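Local coordinates for F5/8 type C domain protein (Bacteroides ovatus, PDB 4ZRX) that probably hydrolyses alpha-L-fucosidic linkages in glycans, as a putative alpha-L-fucosidase that joins a TIM-barrel catalytic domain to an F5/8 type C domain, at residues Gly177-Val182 against Arg210-Ala215; Phe164-Leu169 against Asp202-Thr207; Lys90-Thr95 against Tyr137-Gly142; Glu181-Gly186 against Val216-Gly221. One frame throughout, in Å; residues are numbered along the deposited sequence.

Contact 1 (Gly177-Val182 against Arg210-Ala215); sequences GEVHEV and RLQPKA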
loop_
_atom_site.group_PDB
_atom_site.type_symbol
_atom_site.label_atom_id
_atom_site.label_comp_id
_atom_site.label_asym_id
_atom_site.label_seq_id
_atom_site.Cartn_x
_atom_site.Cartn_y
_atom_site.Cartn_z
ATOM N N GLY A 177 0.702 28.513 0.803
ATOM C CA GLY A 177 2.137 28.270 0.813
ATOM C C GLY A 177 2.581 27.262 -0.249
ATOM O O GLY A 177 1.895 27.018 -1.217
ATOM N N GLU A 178 3.730 26.653 -0.016
ATOM C CA GLU A 178 4.341 25.751 -0.965
ATOM C C GLU A 178 3.630 24.401 -0.960
ATOM O O GLU A 178 3.290 23.880 0.099
ATOM C CB GLU A 178 5.822 25.509 -0.598
ATOM C CG GLU A 178 6.810 26.591 -0.814
ATOM C CD GLU A 178 8.240 26.007 -0.730
ATOM O OE1 GLU A 178 8.450 24.848 -0.202
ATOM O OE2 GLU A 178 9.099 26.659 -1.295
ATOM N N VAL A 179 3.454 23.871 -2.156
ATOM C CA VAL A 179 2.757 22.650 -2.404
ATOM C C VAL A 179 3.709 21.727 -3.175
ATOM O O VAL A 179 4.227 22.128 -4.230
ATOM C CB VAL A 179 1.501 22.870 -3.243
ATOM C CG1 VAL A 179 0.857 21.560 -3.619
ATOM C CG2 VAL A 179 0.520 23.757 -2.511
ATOM N N HIS A 180 3.964 20.538 -2.646
ATOM C CA HIS A 180 4.928 19.617 -3.258
ATOM C C HIS A 180 4.316 18.559 -4.180
ATOM O O HIS A 180 5.034 17.977 -4.987
ATOM C CB HIS A 180 5.804 18.995 -2.213
ATOM C CG HIS A 180 6.950 19.859 -1.790
ATOM N ND1 HIS A 180 6.822 20.886 -0.867
ATOM C CD2 HIS A 180 8.241 19.888 -2.208
ATOM C CE1 HIS A 180 7.990 21.497 -0.722
ATOM N NE2 HIS A 180 8.864 20.898 -1.516
ATOM N N GLU A 181 3.020 18.305 -4.071
ATOM C CA GLU A 181 2.388 17.306 -4.921
ATOM C C GLU A 181 0.938 17.703 -5.118
ATOM O O GLU A 181 0.296 18.104 -4.140
ATOM C CB GLU A 181 2.504 15.875 -4.302
ATOM C CG GLU A 181 1.873 14.731 -5.115
ATOM C CD GLU A 181 2.302 13.329 -4.716
ATOM O OE1 GLU A 181 3.235 13.183 -3.924
ATOM O OE2 GLU A 181 1.744 12.360 -5.306
ATOM N N VAL A 182 0.453 17.548 -6.353
ATOM C CA VAL A 182 -0.921 17.770 -6.750
ATOM C C VAL A 182 -1.446 16.495 -7.369
ATOM O O VAL A 182 -0.877 16.006 -8.358
ATOM C CB VAL A 182 -1.062 18.927 -7.781
ATOM C CG1 VAL A 182 -2.476 19.139 -8.130
ATOM C CG2 VAL A 182 -0.478 20.201 -7.157
ATOM N N ARG A 210 3.440 27.405 -12.740
ATOM C CA ARG A 210 3.581 28.843 -12.517
ATOM C C ARG A 210 3.551 29.173 -11.062
ATOM O O ARG A 210 4.386 29.930 -10.586
ATOM C CB ARG A 210 2.505 29.610 -13.264
ATOM C CG ARG A 210 2.547 31.105 -12.983
ATOM C CD ARG A 210 1.712 31.855 -13.982
ATOM N NE ARG A 210 0.426 31.204 -14.167
ATOM C CZ ARG A 210 -0.631 31.345 -13.381
ATOM N NH1 ARG A 210 -0.618 32.161 -12.330
ATOM N NH2 ARG A 210 -1.729 30.673 -13.671
ATOM N N LEU A 211 2.582 28.588 -10.339
ATOM C CA LEU A 211 2.399 28.838 -8.923
ATOM C C LEU A 211 3.272 28.060 -7.999
ATOM O O LEU A 211 3.599 28.530 -6.904
ATOM C CB LEU A 211 0.945 28.600 -8.561
ATOM C CG LEU A 211 -0.028 29.508 -9.336
ATOM C CD1 LEU A 211 -1.474 29.125 -9.052
ATOM C CD2 LEU A 211 0.172 30.979 -9.027
ATOM N N GLN A 212 3.697 26.887 -8.443
ATOM C CA GLN A 212 4.366 25.913 -7.559
ATOM C C GLN A 212 5.466 25.182 -8.294
ATOM O O GLN A 212 5.320 24.008 -8.687
ATOM C CB GLN A 212 3.349 24.920 -7.036
ATOM C CG GLN A 212 2.306 25.546 -6.099
ATOM C CD GLN A 212 2.853 26.062 -4.800
ATOM O OE1 GLN A 212 3.952 25.706 -4.332
ATOM N NE2 GLN A 212 2.078 26.940 -4.192
ATOM N N PRO A 213 6.595 25.875 -8.492
ATOM C CA PRO A 213 7.692 25.306 -9.250
ATOM C C PRO A 213 8.260 24.001 -8.705
ATOM O O PRO A 213 8.924 23.281 -9.458
ATOM C CB PRO A 213 8.756 26.410 -9.175
ATOM C CG PRO A 213 8.030 27.660 -8.875
ATOM C CD PRO A 213 6.824 27.304 -8.133
ATOM N N LYS A 214 8.053 23.704 -7.424
ATOM C CA LYS A 214 8.574 22.482 -6.837
ATOM C C LYS A 214 7.629 21.296 -6.962
ATOM O O LYS A 214 8.065 20.139 -6.680
ATOM C CB LYS A 214 8.863 22.683 -5.363
ATOM C CG LYS A 214 10.006 23.637 -5.122
ATOM C CD LYS A 214 10.201 23.835 -3.645
ATOM C CE LYS A 214 11.492 24.620 -3.314
ATOM N NZ LYS A 214 11.282 25.092 -1.930
ATOM N N ALA A 215 6.358 21.542 -7.321
ATOM C CA ALA A 215 5.296 20.506 -7.260
ATOM C C ALA A 215 5.458 19.495 -8.359
ATOM O O ALA A 215 5.902 19.848 -9.478
ATOM C CB ALA A 215 3.955 21.085 -7.368
HETATM O O HOH W 1 7.883 17.174 -4.955
HETATM O O HOH W 2 11.406 22.138 -0.853
#
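Gln212, where the chain leaves helix 201-211, reaches across to Gly177 and Val179 in the loop that leads into strand 181-184, at the base of a beta-alpha-beta unit of the TIM barrel completed by strand 216-219. Its chain bends at chi2 (-66°), which turns CD in against Val179, and the two side chains cross at about a right angle with Gln212 CD 3.8 Å from Val179 CB. Both ends of the amide hold the facing backbone. Gln212 NE2 donates to Gly177 O at 3.0 Å and also to Leu173 O in helix 158-174, while Gln212 OE1 accepts from Val179 N at 2.9 Å, the donor standing above the carbonyl plane. Gripped at both ends, this buried amide has its rotation fixed. A type I turn then carries the chain from Gln212 to Ala215. Lys214 leaves it fully extended beyond CG and runs beside His180, pointing the same way, with Lys214 CD 3.9 Å from His180 NE2. Lys214 NZ ends in a salt bridge to Glu178 OE2 at 2.8 Å, close to the carboxylate plane and on its syn side. A water in the plane of the imidazole links the same ammonium to His180 NE2. Ala215 closes the contact against the backbone: its CA makes a CA-H...O contact of 3.4 Å with His180 O, and Ala215 CB lies 3.3 Å from Val179 O.

Contact 2 (Phe164-Leu169 against Asp202-Thr207); sequences FFIRQL and DAFYQT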
loop_
_atom_site.group_PDB
_atom_site.type_symbol
_atom_site.label_atom_id
_atom_site.label_comp_id
_atom_site.label_asym_id
_atom_site.label_seq_id
_atom_site.Cartn_x
_atom_site.Cartn_y
_atom_site.Cartn_z
ATOM N N PHE A 164 -13.476 26.490 -14.103
ATOM C CA PHE A 164 -13.901 26.303 -12.701
ATOM C C PHE A 164 -12.811 25.552 -11.917
ATOM O O PHE A 164 -12.423 25.945 -10.818
ATOM C CB PHE A 164 -15.224 25.483 -12.769
ATOM C CG PHE A 164 -15.790 25.016 -11.418
ATOM C CD1 PHE A 164 -16.645 25.811 -10.679
ATOM C CD2 PHE A 164 -15.475 23.767 -10.933
ATOM C CE1 PHE A 164 -17.181 25.334 -9.462
ATOM C CE2 PHE A 164 -15.992 23.308 -9.804
ATOM C CZ PHE A 164 -16.822 24.096 -9.036
ATOM N N PHE A 165 -12.346 24.497 -12.536
ATOM C CA PHE A 165 -11.268 23.655 -11.982
ATOM C C PHE A 165 -9.999 24.435 -11.790
ATOM O O PHE A 165 -9.385 24.368 -10.743
ATOM C CB PHE A 165 -11.045 22.446 -12.841
ATOM C CG PHE A 165 -10.206 21.337 -12.157
ATOM C CD1 PHE A 165 -10.806 20.475 -11.244
ATOM C CD2 PHE A 165 -8.859 21.241 -12.385
ATOM C CE1 PHE A 165 -10.065 19.498 -10.617
ATOM C CE2 PHE A 165 -8.101 20.241 -11.779
ATOM C CZ PHE A 165 -8.728 19.371 -10.875
ATOM N N ILE A 166 -9.621 25.247 -12.791
ATOM C CA ILE A 166 -8.438 26.057 -12.648
ATOM C C ILE A 166 -8.645 27.050 -11.540
ATOM O O ILE A 166 -7.696 27.367 -10.840
ATOM C CB ILE A 166 -8.056 26.757 -14.021
ATOM C CG1 ILE A 166 -7.509 25.675 -14.954
ATOM C CG2 ILE A 166 -7.019 27.858 -13.816
ATOM C CD1 ILE A 166 -7.326 26.129 -16.390
ATOM N N ARG A 167 -9.861 27.624 -11.397
ATOM C CA ARG A 167 -10.043 28.583 -10.313
ATOM C C ARG A 167 -9.898 27.910 -8.966
ATOM O O ARG A 167 -9.253 28.468 -8.086
ATOM C CB ARG A 167 -11.356 29.354 -10.418
ATOM C CG ARG A 167 -11.246 30.445 -11.409
ATOM C CD ARG A 167 -12.631 31.001 -11.725
ATOM N NE ARG A 167 -13.410 31.425 -10.553
ATOM C CZ ARG A 167 -14.701 31.110 -10.360
ATOM N NH1 ARG A 167 -15.329 30.302 -11.200
ATOM N NH2 ARG A 167 -15.355 31.581 -9.311
ATOM N N GLN A 168 -10.431 26.698 -8.808
ATOM C CA GLN A 168 -10.198 25.933 -7.556
ATOM C C GLN A 168 -8.725 25.633 -7.270
ATOM O O GLN A 168 -8.205 25.846 -6.148
ATOM C CB GLN A 168 -10.984 24.636 -7.578
ATOM C CG GLN A 168 -12.480 24.861 -7.533
ATOM C CD GLN A 168 -13.284 23.570 -7.359
ATOM O OE1 GLN A 168 -12.839 22.469 -7.730
ATOM N NE2 GLN A 168 -14.502 23.702 -6.887
ATOM N N LEU A 169 -8.054 25.205 -8.315
ATOM C CA LEU A 169 -6.621 24.844 -8.268
ATOM C C LEU A 169 -5.787 26.036 -7.935
ATOM O O LEU A 169 -4.902 25.966 -7.154
ATOM C CB LEU A 169 -6.237 24.206 -9.577
ATOM C CG LEU A 169 -4.784 23.759 -9.765
ATOM C CD1 LEU A 169 -4.462 22.654 -8.781
ATOM C CD2 LEU A 169 -4.628 23.318 -11.205
ATOM N N ASP A 202 -3.286 20.182 -19.802
ATOM C CA ASP A 202 -2.125 21.025 -20.032
ATOM C C ASP A 202 -2.268 22.362 -19.328
ATOM O O ASP A 202 -1.316 22.815 -18.677
ATOM C CB ASP A 202 -1.830 21.171 -21.538
ATOM C CG ASP A 202 -0.559 21.946 -21.784
ATOM O OD1 ASP A 202 0.545 21.541 -21.307
ATOM O OD2 ASP A 202 -0.670 22.997 -22.398
ATOM N N ALA A 203 -3.459 22.955 -19.354
ATOM C CA ALA A 203 -3.669 24.207 -18.635
ATOM C C ALA A 203 -3.559 24.009 -17.140
ATOM O O ALA A 203 -3.069 24.897 -16.435
ATOM C CB ALA A 203 -5.015 24.859 -19.017
ATOM N N PHE A 204 -4.010 22.853 -16.642
ATOM C CA PHE A 204 -3.884 22.567 -15.219
ATOM C C PHE A 204 -2.408 22.489 -14.901
ATOM O O PHE A 204 -1.935 22.984 -13.858
ATOM C CB PHE A 204 -4.530 21.240 -14.803
ATOM C CG PHE A 204 -6.001 21.077 -15.160
ATOM C CD1 PHE A 204 -6.799 22.146 -15.587
ATOM C CD2 PHE A 204 -6.600 19.829 -14.996
ATOM C CE1 PHE A 204 -8.136 21.951 -15.907
ATOM C CE2 PHE A 204 -7.923 19.614 -15.314
ATOM C CZ PHE A 204 -8.707 20.699 -15.797
ATOM N N TYR A 205 -1.661 21.843 -15.777
ATOM C CA TYR A 205 -0.205 21.734 -15.548
ATOM C C TYR A 205 0.511 23.066 -15.580
ATOM O O TYR A 205 1.419 23.318 -14.781
ATOM C CB TYR A 205 0.437 20.740 -16.545
ATOM C CG TYR A 205 1.848 20.252 -16.160
ATOM C CD1 TYR A 205 2.305 20.259 -14.841
ATOM C CD2 TYR A 205 2.692 19.780 -17.138
ATOM C CE1 TYR A 205 3.600 19.769 -14.519
ATOM C CE2 TYR A 205 3.979 19.358 -16.857
ATOM C CZ TYR A 205 4.422 19.345 -15.552
ATOM O OH TYR A 205 5.693 18.882 -15.262
ATOM N N GLN A 206 0.113 23.940 -16.505
ATOM C CA GLN A 206 0.722 25.272 -16.571
ATOM C C GLN A 206 0.458 26.079 -15.306
ATOM O O GLN A 206 1.371 26.720 -14.784
ATOM C CB GLN A 206 0.296 26.039 -17.840
ATOM C CG GLN A 206 0.621 25.366 -19.184
ATOM C CD GLN A 206 2.006 24.732 -19.267
ATOM O OE1 GLN A 206 2.149 23.525 -19.594
ATOM N NE2 GLN A 206 3.030 25.501 -18.913
ATOM N N THR A 207 -0.729 25.893 -14.705
ATOM C CA THR A 207 -1.049 26.554 -13.455
ATOM C C THR A 207 -0.142 26.101 -12.361
ATOM O O THR A 207 0.385 26.907 -11.597
ATOM C CB THR A 207 -2.526 26.301 -13.094
ATOM O OG1 THR A 207 -3.355 26.783 -14.149
ATOM C CG2 THR A 207 -2.953 26.988 -11.790
#
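Phe165 and Phe204 form the dense part of a contact between two outer helices of the TIM barrel, 158-174 and 201-211, which run nearly parallel, crossing at -19° with axes 10.3 Å apart. With CG anti to its own carbonyl carbon (chi1 -56°), the Phe204 ring is carried towards helix 158-174, where Phe165 CD2 stands over its centre, 3.5 Å from Phe204 CZ. The planes are inclined at 37°, so the pair is oblique. On the same buried side Leu169 CD2 approaches the backbone, 3.8 Å from Phe204 O, and Leu169 and Thr207 slide past each other in opposite directions, with Leu169 CD2 4.1 Å from Thr207 CG2. The other flank is more open. There Ile166, partly exposed, sets CG1 3.7 Å from Phe204 CD1 and extends CD1 to within 3.7 Å of Ala203 CB, another partly exposed group; its CG2 branch reaches Thr207 OG1. An alanine in place of Phe204 would keep the CB beside Leu169 but would probably open a gap beneath Phe165 and leave Ile166 CG1 without its aromatic neighbour. Towards the barrel sheet, Phe165 packs on Leu145 of strand 140-145 and meets the ring of Phe184, and Leu169 rests on Val182 and Phe184 of strand 181-184; Phe204 meets the ring of Trp201 within its own helix.

Contact 3 (Lys90-Thr95 against Tyr137-Gly142); sequences KMVLLT and YDMKFG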
loop_
_atom_site.group_PDB
_atom_site.type_symbol
_atom_site.label_atom_id
_atom_site.label_comp_id
_atom_site.label_asym_id
_atom_site.label_seq_id
_atom_site.Cartn_x
_atom_site.Cartn_y
_atom_site.Cartn_z
ATOM N N LYS A 90 6.876 12.299 5.374
ATOM C CA LYS A 90 7.575 13.458 4.815
ATOM C C LYS A 90 6.693 14.446 4.093
ATOM O O LYS A 90 7.155 15.494 3.675
ATOM C CB LYS A 90 8.763 13.030 3.911
ATOM C CG LYS A 90 9.769 12.204 4.614
ATOM C CD LYS A 90 10.488 12.909 5.768
ATOM C CE LYS A 90 11.623 12.038 6.276
ATOM N NZ LYS A 90 12.567 12.740 7.174
HETATM N N MSE A 91 5.431 14.104 3.899
HETATM C CA MSE A 91 4.464 15.011 3.305
HETATM C C MSE A 91 3.086 14.532 3.798
HETATM O O MSE A 91 2.879 13.353 4.099
HETATM C CB MSE A 91 4.519 14.953 1.790
HETATM C CG MSE A 91 3.694 15.954 1.138
HETATM SE SE MSE A 91 3.720 15.890 -0.768
HETATM C CE MSE A 91 2.626 14.347 -0.854
ATOM N N VAL A 92 2.178 15.472 3.898
ATOM C CA VAL A 92 0.771 15.166 4.081
ATOM C C VAL A 92 -0.005 15.645 2.883
ATOM O O VAL A 92 0.234 16.759 2.324
ATOM C CB VAL A 92 0.220 15.757 5.380
ATOM C CG1 VAL A 92 0.996 15.239 6.577
ATOM C CG2 VAL A 92 0.310 17.220 5.434
ATOM N N LEU A 93 -0.924 14.802 2.411
ATOM C CA LEU A 93 -1.652 15.080 1.200
ATOM C C LEU A 93 -3.133 15.020 1.472
ATOM O O LEU A 93 -3.680 13.960 1.731
ATOM C CB LEU A 93 -1.238 14.058 0.113
ATOM C CG LEU A 93 -2.024 13.971 -1.194
ATOM C CD1 LEU A 93 -2.080 15.137 -1.927
ATOM C CD2 LEU A 93 -1.369 12.875 -2.120
ATOM N N LEU A 94 -3.794 16.168 1.401
ATOM C CA LEU A 94 -5.210 16.277 1.825
ATOM C C LEU A 94 -6.163 16.217 0.651
ATOM O O LEU A 94 -5.960 16.890 -0.367
ATOM C CB LEU A 94 -5.412 17.617 2.569
ATOM C CG LEU A 94 -6.793 17.942 3.018
ATOM C CD1 LEU A 94 -7.180 17.063 4.179
ATOM C CD2 LEU A 94 -6.858 19.355 3.463
ATOM N N THR A 95 -7.265 15.486 0.791
ATOM C CA THR A 95 -8.380 15.519 -0.130
ATOM C C THR A 95 -9.178 16.831 0.047
ATOM O O THR A 95 -10.237 16.874 0.692
ATOM C CB THR A 95 -9.330 14.336 0.030
ATOM O OG1 THR A 95 -9.807 14.248 1.383
ATOM C CG2 THR A 95 -8.576 13.002 -0.291
ATOM N N TYR A 137 5.285 22.301 12.143
ATOM C CA TYR A 137 6.142 21.082 12.176
ATOM C C TYR A 137 7.071 20.908 11.011
ATOM O O TYR A 137 7.731 19.855 10.898
ATOM C CB TYR A 137 5.244 19.847 12.337
ATOM C CG TYR A 137 4.598 19.770 13.684
ATOM C CD1 TYR A 137 5.308 19.287 14.782
ATOM C CD2 TYR A 137 3.281 20.189 13.888
ATOM C CE1 TYR A 137 4.751 19.265 16.041
ATOM C CE2 TYR A 137 2.714 20.147 15.130
ATOM C CZ TYR A 137 3.473 19.674 16.216
ATOM O OH TYR A 137 2.913 19.624 17.441
ATOM N N ASP A 138 7.155 21.895 10.124
ATOM C CA ASP A 138 8.011 21.854 8.947
ATOM C C ASP A 138 7.738 20.590 8.138
ATOM O O ASP A 138 8.645 19.788 7.851
ATOM C CB ASP A 138 9.519 21.968 9.331
ATOM C CG ASP A 138 10.426 22.090 8.104
ATOM O OD1 ASP A 138 9.964 22.555 7.054
ATOM O OD2 ASP A 138 11.644 21.759 8.151
HETATM N N MSE A 139 6.453 20.395 7.822
HETATM C CA MSE A 139 5.983 19.250 7.085
HETATM C C MSE A 139 5.593 19.693 5.700
HETATM O O MSE A 139 4.853 20.671 5.533
HETATM C CB MSE A 139 4.794 18.603 7.816
HETATM C CG MSE A 139 3.987 17.578 7.005
HETATM SE SE MSE A 139 5.002 15.893 6.969
HETATM C CE MSE A 139 4.475 15.099 8.611
ATOM N N LYS A 140 5.982 18.928 4.681
ATOM C CA LYS A 140 5.614 19.255 3.309
ATOM C C LYS A 140 4.113 18.955 3.108
ATOM O O LYS A 140 3.528 18.148 3.835
ATOM C CB LYS A 140 6.437 18.510 2.284
ATOM C CG LYS A 140 7.904 18.959 2.229
ATOM C CD LYS A 140 8.578 18.030 1.180
ATOM C CE LYS A 140 9.944 17.697 1.560
ATOM N NZ LYS A 140 10.793 18.843 1.462
ATOM N N PHE A 141 3.535 19.625 2.135
ATOM C CA PHE A 141 2.069 19.701 1.976
ATOM C C PHE A 141 1.772 19.435 0.551
ATOM O O PHE A 141 2.398 20.024 -0.378
ATOM C CB PHE A 141 1.676 21.141 2.394
ATOM C CG PHE A 141 0.275 21.532 2.139
ATOM C CD1 PHE A 141 -0.708 21.142 2.987
ATOM C CD2 PHE A 141 -0.024 22.369 1.099
ATOM C CE1 PHE A 141 -2.044 21.616 2.808
ATOM C CE2 PHE A 141 -1.339 22.819 0.877
ATOM C CZ PHE A 141 -2.337 22.448 1.740
ATOM N N GLY A 142 0.740 18.636 0.344
ATOM C CA GLY A 142 0.232 18.355 -0.966
ATOM C C GLY A 142 -1.288 18.382 -0.980
ATOM O O GLY A 142 -1.922 18.285 0.058
HETATM O O HOH W 3 8.406 17.147 5.258
#
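Met139 folds its side chain over Val92 at the start of a parallel strand pair, 91-97 with 140-145, in the TIM barrel. Met91 and Met139 are both selenomethionine. From CB the Met139 chain runs to CG, which lies 3.8 Å from Val92 CG1, the two side chains crossing at about a right angle. A bend at chi2 (78°) directs SE to the backbone, 3.6 Å from Met91 N, and a second bend at chi3 brings Met139 CE back to 4.0 Å from Val92 CG1. Val92 CG2, set between its backbone N and carbonyl carbon, is thereby turned to Lys140 O, 3.7 Å away. An alanine at Val92 would probably leave Met139 CG and CE without their apolar mates and free the selenium-bearing arm to shift. Leu84 and Cys134, from helices 77-86 and 126-137, pack on the same valine. The backbones are joined in parallel register by Val92 N to Lys140 O, Gly142 N to Val92 O (2.8 Å) and Leu94 N to Gly142 O. Near the start of the pair, a water donates to Lys90 O and accepts from Lys140 N. On the other face of the sheet Gly142 lies among Met91 and Leu93, where a CB would be tight against Met91 SE; Leu93 CD1 comes onto the glycine backbone, 3.5 Å from Gly142 C.

Contact 4 (Glu181-Gly186 against Val216-Gly221); sequences EVWFDG and VMAIMG. With EDO (1,2-ethanediol), chain B.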
loop_
_atom_site.group_PDB
_atom_site.type_symbol
_atom_site.label_atom_id
_atom_site.label_comp_id
_atom_site.label_asym_id
_atom_site.label_seq_id
_atom_site.Cartn_x
_atom_site.Cartn_y
_atom_site.Cartn_z
ATOM N N GLU A 181 3.020 18.305 -4.071
ATOM C CA GLU A 181 2.388 17.306 -4.921
ATOM C C GLU A 181 0.938 17.703 -5.118
ATOM O O GLU A 181 0.296 18.104 -4.140
ATOM C CB GLU A 181 2.504 15.875 -4.302
ATOM C CG GLU A 181 1.873 14.731 -5.115
ATOM C CD GLU A 181 2.302 13.329 -4.716
ATOM O OE1 GLU A 181 3.235 13.183 -3.924
ATOM O OE2 GLU A 181 1.744 12.360 -5.306
ATOM N N VAL A 182 0.453 17.548 -6.353
ATOM C CA VAL A 182 -0.921 17.770 -6.750
ATOM C C VAL A 182 -1.446 16.495 -7.369
ATOM O O VAL A 182 -0.877 16.006 -8.358
ATOM C CB VAL A 182 -1.062 18.927 -7.781
ATOM C CG1 VAL A 182 -2.476 19.139 -8.130
ATOM C CG2 VAL A 182 -0.478 20.201 -7.157
ATOM N N TRP A 183 -2.448 15.895 -6.705
ATOM C CA TRP A 183 -2.925 14.583 -7.067
ATOM C C TRP A 183 -4.228 14.739 -7.835
ATOM O O TRP A 183 -5.202 15.310 -7.303
ATOM C CB TRP A 183 -3.181 13.794 -5.775
ATOM C CG TRP A 183 -2.749 12.387 -5.747
ATOM C CD1 TRP A 183 -1.497 11.944 -5.450
ATOM C CD2 TRP A 183 -3.553 11.200 -5.899
ATOM N NE1 TRP A 183 -1.444 10.600 -5.448
ATOM C CE2 TRP A 183 -2.689 10.094 -5.680
ATOM C CE3 TRP A 183 -4.859 10.951 -6.307
ATOM C CZ2 TRP A 183 -3.133 8.764 -5.767
ATOM C CZ3 TRP A 183 -5.292 9.659 -6.384
ATOM C CH2 TRP A 183 -4.450 8.571 -6.078
ATOM N N PHE A 184 -4.235 14.240 -9.072
ATOM C CA PHE A 184 -5.418 14.246 -9.927
ATOM C C PHE A 184 -5.852 12.820 -10.222
ATOM O O PHE A 184 -5.332 12.122 -11.100
ATOM C CB PHE A 184 -5.095 14.987 -11.228
ATOM C CG PHE A 184 -4.836 16.481 -11.088
ATOM C CD1 PHE A 184 -5.570 17.281 -10.231
ATOM C CD2 PHE A 184 -3.949 17.097 -11.960
ATOM C CE1 PHE A 184 -5.375 18.636 -10.179
ATOM C CE2 PHE A 184 -3.735 18.488 -11.935
ATOM C CZ PHE A 184 -4.445 19.276 -11.014
ATOM N N ASP A 185 -6.789 12.343 -9.409
ATOM C CA ASP A 185 -7.322 11.014 -9.494
ATOM C C ASP A 185 -7.941 10.779 -10.849
ATOM O O ASP A 185 -8.619 11.673 -11.387
ATOM C CB ASP A 185 -8.324 10.852 -8.392
ATOM C CG ASP A 185 -8.670 9.438 -8.083
ATOM O OD1 ASP A 185 -8.369 8.543 -8.892
ATOM O OD2 ASP A 185 -9.246 9.275 -6.974
ATOM N N GLY A 186 -7.676 9.592 -11.419
ATOM C CA GLY A 186 -8.238 9.224 -12.744
ATOM C C GLY A 186 -9.615 8.604 -12.658
ATOM O O GLY A 186 -10.290 8.410 -13.670
ATOM N N VAL A 216 5.065 18.261 -8.064
ATOM C CA VAL A 216 4.831 17.263 -9.084
ATOM C C VAL A 216 3.308 17.043 -9.304
ATOM O O VAL A 216 2.536 17.092 -8.338
ATOM C CB VAL A 216 5.509 15.902 -8.772
ATOM C CG1 VAL A 216 7.012 16.041 -8.929
ATOM C CG2 VAL A 216 5.146 15.384 -7.399
HETATM N N MSE A 217 2.928 16.830 -10.552
HETATM C CA MSE A 217 1.548 16.522 -10.945
HETATM C C MSE A 217 1.416 15.024 -11.070
HETATM O O MSE A 217 2.082 14.382 -11.870
HETATM C CB MSE A 217 1.195 17.222 -12.262
HETATM C CG MSE A 217 -0.268 17.089 -12.651
HETATM SE SE MSE A 217 -0.509 18.182 -14.211
HETATM C CE MSE A 217 -2.110 17.543 -15.059
ATOM N N ALA A 218 0.588 14.432 -10.195
ATOM C CA ALA A 218 0.482 12.984 -10.020
ATOM C C ALA A 218 -0.808 12.351 -10.517
ATOM O O ALA A 218 -1.893 12.937 -10.425
ATOM C CB ALA A 218 0.641 12.680 -8.552
ATOM N N ILE A 219 -0.652 11.129 -11.042
ATOM C CA ILE A 219 -1.702 10.179 -11.419
ATOM C C ILE A 219 -2.187 10.583 -12.802
ATOM O O ILE A 219 -1.665 10.056 -13.806
ATOM C CB ILE A 219 -2.821 10.019 -10.376
ATOM C CG1 ILE A 219 -2.247 9.911 -8.965
ATOM C CG2 ILE A 219 -3.744 8.883 -10.768
ATOM C CD1 ILE A 219 -1.254 8.751 -8.691
HETATM N N MSE A 220 -3.138 11.513 -12.900
HETATM C CA MSE A 220 -3.453 12.149 -14.198
HETATM C C MSE A 220 -2.485 13.315 -14.254
HETATM O O MSE A 220 -2.800 14.476 -13.958
HETATM C CB MSE A 220 -4.917 12.594 -14.301
HETATM C CG MSE A 220 -5.912 11.500 -14.256
HETATM SE SE MSE A 220 -5.636 10.108 -15.588
HETATM C CE MSE A 220 -5.902 11.182 -17.121
ATOM N N GLY A 221 -1.254 12.944 -14.545
ATOM C CA GLY A 221 -0.095 13.835 -14.518
ATOM C C GLY A 221 1.044 13.098 -15.217
ATOM O O GLY A 221 0.975 11.895 -15.403
HETATM C C1 EDO B . -5.769 6.360 -8.919
HETATM O O1 EDO B . -6.923 5.937 -8.193
HETATM C C2 EDO B . -5.875 5.893 -10.366
HETATM O O2 EDO B . -6.700 6.824 -11.086
#
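Ile219 CG1, anti to its carbonyl carbon (chi1 -44°), and Trp183 CG, set off the staggered values (chi1 -138°), bring these two side chains together at the end of a parallel strand pair, 181-184 with 216-219, in the TIM barrel. Ile219 CG1 makes a CH-pi contact over the indole face, 3.4 Å from the centroid of the six-membered ring of Trp183, and Ile219 CD1 lies 3.5 Å from Trp183 CZ2. The indole is further positioned by Trp183 NE1, which donates to Glu286. Val182 and Phe184 carry the ladder, exchanging backbone hydrogen bonds with Val216, Ala218 and Met220. On the other face the selenomethionine Met217, extended beyond CG, sets SE beside the Phe184 ring edge in a Met-aromatic contact, with Met217 CE 3.6 Å from Phe184 CD2. Met220 O, buried and without a hydrogen-bonding partner, lies in the plane of that ring, 3.5 Å from Phe184 CD2. Past the C-terminal ends of the strands, where TIM barrels hold their active sites, a 1,2-ethanediol, probably from the crystallisation liquor, occupies the tip of the pair. Asp185 OD1 accepts from both its hydroxyls while OD2 is held by Tyr144, and Gly186 N donates to EDO O2 at 3.0 Å.

All four contacts belong to one sector of the TIM barrel. Contact 3 comes first along the chain and closes before the others open; contacts 1 and 4 share Glu181 and Val182 of strand 181-184, and the segments of contact 2 alternate with theirs. Contacts 3 and 4 are strand pairings of one sheet, centres about 15 Å apart, bridged where Leu93 meets Trp183. Contact 2 lies in the helical layer outside contact 4, centres about 12 Å apart, touching it through Phe165 and Phe184. The centre of contact 1 lies about 12 Å from that of contact 4, by the turn from helix 201-211 into strand 216-219. Neighbouring strands 140-145 and 181-184 unite the set into one part of the barrel wall.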